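PDB 5HMQ: 4-hydroxyphenylpyruvate dioxygenase from Pseudomonas putida, which converts 3-dehydroshikimate to protocatechuate with the help of a divalent metal cation, and carries a C-terminal hydroxyphenylpyruvate dioxygenase-like domain that lacks 4-hydroxyphenylpyruvate and protocatechuate dioxygenase activity. Local coordinates for residues Ser293-Ala304 and Pro362-Asp373. Numbering follows the deposited sequence.
Sequences SAYDGVEFLEFA and PSLCATALRVKD
Three beta bulges interrupt the antiparallel pairing of 295-304 with 363-371, neighbouring strands in the first of two VOC (glyoxalase-type) modules of the dioxygenase-like domain. Two are classic bulges: Glu-299 and Phe-300 both face Ala-368, and Cys-365 and Ala-366 both face Glu-302. At the first, Ala-368 O takes a bond from Glu-299 N, 2.7 Å away and above the carbonyl plane, and a weak one from Phe-300 N. The methyl of Ala-368 sits squarely over the Phe-300 ring, CB 3.4 Å from its centroid, a CH-pi contact. The ring gets there because its CG lies between backbone N and carbonyl carbon (chi1 62°).

Arg-370 reaches back over the corner formed by Asp-296 to Glu-299. Arg-370 NH1 donates a nearly straight hydrogen bond to Asp-296 O (3.3 Å), which lies in the guanidinium plane, while Val-298 O lies above one face, toward its rim. Arg-370 NE and Glu-299 OE1 form a salt bridge at 2.6 Å, though the hydrogen bond within it is weak because the N-H points well off the oxygen, with the carboxylate turned 78° from the guanidinium; Asp-340 is a second anionic partner, and Tyr-424 holds the other Glu-299 oxygen.

Farther along, Glu-302 CG passes 3.6 Å from Cys-365 SG as the extended chain runs to its partners Tyr-412 and Asn-346. On the other face of the sheet, Leu-364 CD1 sits 4.2 Å from the Phe-303 ring centroid, only 9° off its normal.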
ATOM      1  N   SER C 293     -15.081  -5.928  27.011  1.00 55.13           N
ATOM      2  CA  SER C 293     -14.644  -6.176  28.375  1.00 54.58           C
ATOM      3  C   SER C 293     -13.824  -5.003  28.897  1.00 56.82           C
ATOM      4  O   SER C 293     -13.180  -4.276  28.135  1.00 53.13           O
ATOM      5  CB  SER C 293     -13.820  -7.460  28.446  1.00 53.71           C
ATOM      6  OG  SER C 293     -13.186  -7.586  29.708  1.00 54.24           O
ATOM      7  N   ALA C 294     -13.848  -4.828  30.216  1.00 56.85           N
ATOM      8  CA  ALA C 294     -12.953  -3.880  30.859  1.00 52.29           C
ATOM      9  C   ALA C 294     -11.535  -4.437  30.883  1.00 50.43           C
ATOM     10  O   ALA C 294     -11.322  -5.653  30.899  1.00 51.53           O
ATOM     11  CB  ALA C 294     -13.423  -3.571  32.279  1.00 53.84           C
ATOM     12  N   TYR C 295     -10.557  -3.534  30.881  1.00 48.56           N
ATOM     13  CA  TYR C 295      -9.153  -3.912  30.824  1.00 47.81           C
ATOM     14  C   TYR C 295      -8.427  -3.478  32.088  1.00 48.08           C
ATOM     15  O   TYR C 295      -8.814  -2.510  32.748  1.00 49.00           O
ATOM     16  CB  TYR C 295      -8.463  -3.292  29.607  1.00 47.16           C
ATOM     17  CG  TYR C 295      -9.189  -3.543  28.310  1.00 50.20           C
ATOM     18  CD1 TYR C 295      -9.232  -4.813  27.752  1.00 49.15           C
ATOM     19  CD2 TYR C 295      -9.838  -2.511  27.647  1.00 48.16           C
ATOM     20  CE1 TYR C 295      -9.897  -5.049  26.568  1.00 47.71           C
ATOM     21  CE2 TYR C 295     -10.507  -2.737  26.462  1.00 51.55           C
ATOM     22  CZ  TYR C 295     -10.534  -4.008  25.928  1.00 49.66           C
ATOM     23  OH  TYR C 295     -11.198  -4.240  24.750  1.00 49.38           O
ATOM     24  N   ASP C 296      -7.360  -4.204  32.412  1.00 50.96           N
ATOM     25  CA  ASP C 296      -6.447  -3.861  33.497  1.00 51.54           C
ATOM     26  C   ASP C 296      -5.006  -3.921  33.000  1.00 50.96           C
ATOM     27  O   ASP C 296      -4.135  -4.561  33.594  1.00 49.89           O
ATOM     28  CB  ASP C 296      -6.658  -4.776  34.700  1.00 52.15           C
ATOM     29  CG  ASP C 296      -5.927  -4.290  35.935  1.00 52.13           C
ATOM     30  OD1 ASP C 296      -5.742  -3.062  36.069  1.00 53.15           O
ATOM     31  OD2 ASP C 296      -5.537  -5.131  36.771  1.00 52.39           O
ATOM     32  N   GLY C 297      -4.744  -3.245  31.886  1.00 51.68           N
ATOM     33  CA  GLY C 297      -3.400  -3.172  31.346  1.00 52.52           C
ATOM     34  C   GLY C 297      -2.964  -4.447  30.642  1.00 50.69           C
ATOM     35  O   GLY C 297      -3.766  -5.321  30.290  1.00 47.14           O
ATOM     36  N   VAL C 298      -1.656  -4.538  30.428  1.00 50.61           N
ATOM     37  CA  VAL C 298      -1.044  -5.650  29.709  1.00 48.92           C
ATOM     38  C   VAL C 298      -0.666  -6.740  30.703  1.00 50.94           C
ATOM     39  O   VAL C 298      -0.006  -6.470  31.714  1.00 50.79           O
ATOM     40  CB  VAL C 298       0.186  -5.179  28.916  1.00 47.61           C
ATOM     41  CG1 VAL C 298       0.908  -6.368  28.302  1.00 45.51           C
ATOM     42  CG2 VAL C 298      -0.220  -4.181  27.845  1.00 45.64           C
ATOM     43  N   GLU C 299      -1.084  -7.975  30.419  1.00 53.02           N
ATOM     44  CA  GLU C 299      -0.665  -9.100  31.249  1.00 52.08           C
ATOM     45  C   GLU C 299       0.791  -9.465  30.987  1.00 50.92           C
ATOM     46  O   GLU C 299       1.592  -9.563  31.924  1.00 50.63           O
ATOM     47  CB  GLU C 299      -1.576 -10.304  31.017  1.00 50.64           C
ATOM     48  CG  GLU C 299      -1.160 -11.529  31.814  1.00 52.23           C
ATOM     49  CD  GLU C 299      -1.002 -11.243  33.296  1.00 53.18           C
ATOM     50  OE1 GLU C 299      -1.913 -10.632  33.892  1.00 55.12           O
ATOM     51  OE2 GLU C 299       0.045 -11.620  33.861  1.00 53.02           O
ATOM     52  N   PHE C 300       1.154  -9.677  29.724  1.00 48.26           N
ATOM     53  CA  PHE C 300       2.558  -9.865  29.390  1.00 48.38           C
ATOM     54  C   PHE C 300       2.794  -9.530  27.925  1.00 49.55           C
ATOM     55  O   PHE C 300       1.868  -9.506  27.111  1.00 50.12           O
ATOM     56  CB  PHE C 300       3.047 -11.290  29.711  1.00 48.91           C
ATOM     57  CG  PHE C 300       2.353 -12.385  28.936  1.00 49.53           C
ATOM     58  CD1 PHE C 300       2.684 -12.649  27.613  1.00 48.17           C
ATOM     59  CD2 PHE C 300       1.406 -13.187  29.553  1.00 48.32           C
ATOM     60  CE1 PHE C 300       2.056 -13.662  26.915  1.00 47.38           C
ATOM     61  CE2 PHE C 300       0.781 -14.208  28.861  1.00 48.69           C
ATOM     62  CZ  PHE C 300       1.103 -14.444  27.540  1.00 46.19           C
ATOM     63  N   LEU C 301       4.057  -9.256  27.615  1.00 46.69           N
ATOM     64  CA  LEU C 301       4.535  -9.111  26.249  1.00 46.14           C
ATOM     65  C   LEU C 301       5.290 -10.373  25.860  1.00 45.69           C
ATOM     66  O   LEU C 301       6.064 -10.912  26.657  1.00 47.58           O
ATOM     67  CB  LEU C 301       5.448  -7.891  26.114  1.00 45.45           C
ATOM     68  CG  LEU C 301       4.879  -6.522  26.496  1.00 46.19           C
ATOM     69  CD1 LEU C 301       5.930  -5.438  26.315  1.00 46.55           C
ATOM     70  CD2 LEU C 301       3.643  -6.202  25.673  1.00 45.73           C
ATOM     71  N   GLU C 302       5.043 -10.859  24.647  1.00 44.90           N
ATOM     72  CA  GLU C 302       5.718 -12.039  24.119  1.00 45.05           C
ATOM     73  C   GLU C 302       6.579 -11.626  22.931  1.00 45.54           C
ATOM     74  O   GLU C 302       6.060 -11.123  21.929  1.00 45.48           O
ATOM     75  CB  GLU C 302       4.717 -13.119  23.708  1.00 43.18           C
ATOM     76  CG  GLU C 302       5.375 -14.406  23.226  1.00 46.93           C
ATOM     77  CD  GLU C 302       4.376 -15.457  22.771  1.00 49.84           C
ATOM     78  OE1 GLU C 302       3.156 -15.196  22.831  1.00 48.95           O
ATOM     79  OE2 GLU C 302       4.815 -16.549  22.349  1.00 51.41           O
ATOM     80  N   PHE C 303       7.886 -11.836  23.047  1.00 43.74           N
ATOM     81  CA  PHE C 303       8.830 -11.502  21.991  1.00 46.97           C
ATOM     82  C   PHE C 303       9.290 -12.762  21.273  1.00 47.07           C
ATOM     83  O   PHE C 303       9.552 -13.791  21.903  1.00 44.99           O
ATOM     84  CB  PHE C 303      10.047 -10.757  22.546  1.00 46.25           C
ATOM     85  CG  PHE C 303       9.785  -9.314  22.872  1.00 46.06           C
ATOM     86  CD1 PHE C 303       9.318  -8.942  24.123  1.00 44.76           C
ATOM     87  CD2 PHE C 303      10.018  -8.327  21.927  1.00 44.63           C
ATOM     88  CE1 PHE C 303       9.082  -7.609  24.420  1.00 46.58           C
ATOM     89  CE2 PHE C 303       9.786  -6.996  22.218  1.00 44.66           C
ATOM     90  CZ  PHE C 303       9.317  -6.636  23.466  1.00 43.80           C
ATOM     91  N   ALA C 304       9.387 -12.672  19.949  1.00 45.34           N
ATOM     92  CA  ALA C 304       9.883 -13.762  19.122  1.00 45.04           C
ATOM     93  C   ALA C 304      11.367 -13.538  18.870  1.00 44.98           C
ATOM     94  O   ALA C 304      11.754 -12.523  18.281  1.00 49.03           O
ATOM     95  CB  ALA C 304       9.118 -13.843  17.801  1.00 42.84           C
ATOM     96  N   PRO C 362      13.759 -10.103  15.519  1.00 48.04           N
ATOM     97  CA  PRO C 362      13.336  -9.894  16.913  1.00 45.86           C
ATOM     98  C   PRO C 362      12.207  -8.879  16.972  1.00 45.17           C
ATOM     99  O   PRO C 362      12.347  -7.742  16.521  1.00 48.82           O
ATOM    100  CB  PRO C 362      14.608  -9.387  17.602  1.00 48.06           C
ATOM    101  CG  PRO C 362      15.455  -8.847  16.504  1.00 47.51           C
ATOM    102  CD  PRO C 362      15.137  -9.643  15.276  1.00 45.80           C
ATOM    103  N   SER C 363      11.079  -9.298  17.536  1.00 42.45           N
ATOM    104  CA  SER C 363       9.855  -8.522  17.408  1.00 46.47           C
ATOM    105  C   SER C 363       8.851  -8.973  18.456  1.00 44.78           C
ATOM    106  O   SER C 363       8.997 -10.029  19.078  1.00 45.30           O
ATOM    107  CB  SER C 363       9.264  -8.672  16.004  1.00 45.66           C
ATOM    108  OG  SER C 363       9.120 -10.043  15.675  1.00 45.92           O
ATOM    109  N   LEU C 364       7.818  -8.155  18.638  1.00 41.41           N
ATOM    110  CA  LEU C 364       6.699  -8.512  19.500  1.00 44.75           C
ATOM    111  C   LEU C 364       5.717  -9.351  18.693  1.00 45.24           C
ATOM    112  O   LEU C 364       5.064  -8.845  17.775  1.00 45.98           O
ATOM    113  CB  LEU C 364       6.020  -7.264  20.053  1.00 41.94           C
ATOM    114  CG  LEU C 364       4.892  -7.510  21.057  1.00 43.37           C
ATOM    115  CD1 LEU C 364       5.455  -8.010  22.377  1.00 43.99           C
ATOM    116  CD2 LEU C 364       4.067  -6.253  21.268  1.00 43.38           C
ATOM    117  N   CYS C 365       5.619 -10.634  19.025  1.00 44.37           N
ATOM    118  CA  CYS C 365       4.731 -11.531  18.305  1.00 45.04           C
ATOM    119  C   CYS C 365       3.370 -11.676  18.967  1.00 45.83           C
ATOM    120  O   CYS C 365       2.451 -12.212  18.340  1.00 46.28           O
ATOM    121  CB  CYS C 365       5.375 -12.914  18.152  1.00 44.31           C
ATOM    122  SG  CYS C 365       5.643 -13.803  19.697  1.00 45.45           S
ATOM    123  N   ALA C 366       3.213 -11.223  20.209  1.00 45.13           N
ATOM    124  CA  ALA C 366       1.924 -11.327  20.875  1.00 45.54           C
ATOM    125  C   ALA C 366       1.895 -10.426  22.098  1.00 47.21           C
ATOM    126  O   ALA C 366       2.935 -10.113  22.685  1.00 48.56           O
ATOM    127  CB  ALA C 366       1.618 -12.771  21.278  1.00 44.15           C
ATOM    128  N   THR C 367       0.685 -10.017  22.471  1.00 48.59           N
ATOM    129  CA  THR C 367       0.437  -9.261  23.689  1.00 47.63           C
ATOM    130  C   THR C 367      -0.743  -9.883  24.413  1.00 49.53           C
ATOM    131  O   THR C 367      -1.816 -10.053  23.823  1.00 51.40           O
ATOM    132  CB  THR C 367       0.142  -7.786  23.397  1.00 45.78           C
ATOM    133  OG1 THR C 367       1.276  -7.187  22.762  1.00 49.07           O
ATOM    134  CG2 THR C 367      -0.166  -7.038  24.686  1.00 44.67           C
ATOM    135  N   ALA C 368      -0.537 -10.237  25.679  1.00 48.05           N
ATOM    136  CA  ALA C 368      -1.631 -10.682  26.531  1.00 47.06           C
ATOM    137  C   ALA C 368      -2.231  -9.479  27.242  1.00 48.99           C
ATOM    138  O   ALA C 368      -1.515  -8.718  27.906  1.00 49.57           O
ATOM    139  CB  ALA C 368      -1.162 -11.719  27.548  1.00 46.84           C
ATOM    140  N   LEU C 369      -3.540  -9.305  27.092  1.00 48.23           N
ATOM    141  CA  LEU C 369      -4.260  -8.210  27.720  1.00 48.44           C
ATOM    142  C   LEU C 369      -4.996  -8.724  28.952  1.00 49.95           C
ATOM    143  O   LEU C 369      -5.574  -9.817  28.932  1.00 48.48           O
ATOM    144  CB  LEU C 369      -5.252  -7.597  26.732  1.00 49.14           C
ATOM    145  CG  LEU C 369      -4.735  -7.325  25.325  1.00 49.81           C
ATOM    146  CD1 LEU C 369      -5.915  -6.997  24.415  1.00 50.33           C
ATOM    147  CD2 LEU C 369      -3.690  -6.203  25.307  1.00 50.61           C
ATOM    148  N   ARG C 370      -4.989  -7.925  30.019  1.00 50.36           N
ATOM    149  CA  ARG C 370      -5.767  -8.253  31.207  1.00 50.01           C
ATOM    150  C   ARG C 370      -7.202  -7.806  30.985  1.00 48.99           C
ATOM    151  O   ARG C 370      -7.487  -6.607  30.976  1.00 53.95           O
ATOM    152  CB  ARG C 370      -5.183  -7.587  32.445  1.00 53.44           C
ATOM    153  CG  ARG C 370      -3.921  -8.222  32.984  1.00 54.92           C
ATOM    154  CD  ARG C 370      -3.742  -7.882  34.451  1.00 56.82           C
ATOM    155  NE  ARG C 370      -2.430  -8.281  34.947  1.00 59.61           N
ATOM    156  CZ  ARG C 370      -1.415  -7.445  35.136  1.00 59.53           C
ATOM    157  NH1 ARG C 370      -1.556  -6.151  34.871  1.00 55.57           N
ATOM    158  NH2 ARG C 370      -0.258  -7.903  35.595  1.00 61.92           N
ATOM    159  N   VAL C 371      -8.106  -8.760  30.802  1.00 53.67           N
ATOM    160  CA  VAL C 371      -9.514  -8.470  30.576  1.00 57.52           C
ATOM    161  C   VAL C 371     -10.316  -8.993  31.758  1.00 56.88           C
ATOM    162  O   VAL C 371     -10.015 -10.063  32.301  1.00 55.41           O
ATOM    163  CB  VAL C 371     -10.021  -9.065  29.245  1.00 57.20           C
ATOM    164  CG1 VAL C 371      -9.296  -8.423  28.074  1.00 54.90           C
ATOM    165  CG2 VAL C 371      -9.846 -10.577  29.222  1.00 55.32           C
ATOM    166  N   LYS C 372     -11.330  -8.228  32.166  1.00 57.02           N
ATOM    167  CA  LYS C 372     -12.169  -8.647  33.283  1.00 59.45           C
ATOM    168  C   LYS C 372     -13.138  -9.746  32.871  1.00 61.97           C
ATOM    169  O   LYS C 372     -13.334 -10.716  33.612  1.00 63.10           O
ATOM    170  CB  LYS C 372     -12.930  -7.452  33.852  1.00 62.11           C
ATOM    171  CG  LYS C 372     -13.802  -7.799  35.039  1.00 65.71           C
ATOM    172  CD  LYS C 372     -14.359  -6.551  35.687  1.00 67.62           C
ATOM    173  CE  LYS C 372     -15.049  -6.874  36.994  1.00 68.35           C
ATOM    174  NZ  LYS C 372     -15.039  -5.701  37.909  1.00 68.48           N
ATOM    175  N   ASP C 373     -13.750  -9.607  31.699  1.00 58.70           N
ATOM    176  CA  ASP C 373     -14.712 -10.574  31.179  1.00 59.76           C
ATOM    177  C   ASP C 373     -14.106 -11.183  29.917  1.00 61.96           C
ATOM    178  O   ASP C 373     -14.188 -10.597  28.833  1.00 63.47           O
ATOM    179  CB  ASP C 373     -16.056  -9.904  30.903  1.00 55.32           C
ATOM    180  CG  ASP C 373     -17.175 -10.901  30.670  1.00 56.36           C
ATOM    181  OD1 ASP C 373     -16.883 -12.078  30.376  1.00 56.18           O
ATOM    182  OD2 ASP C 373     -18.353 -10.503  30.787  1.00 57.93           O
TER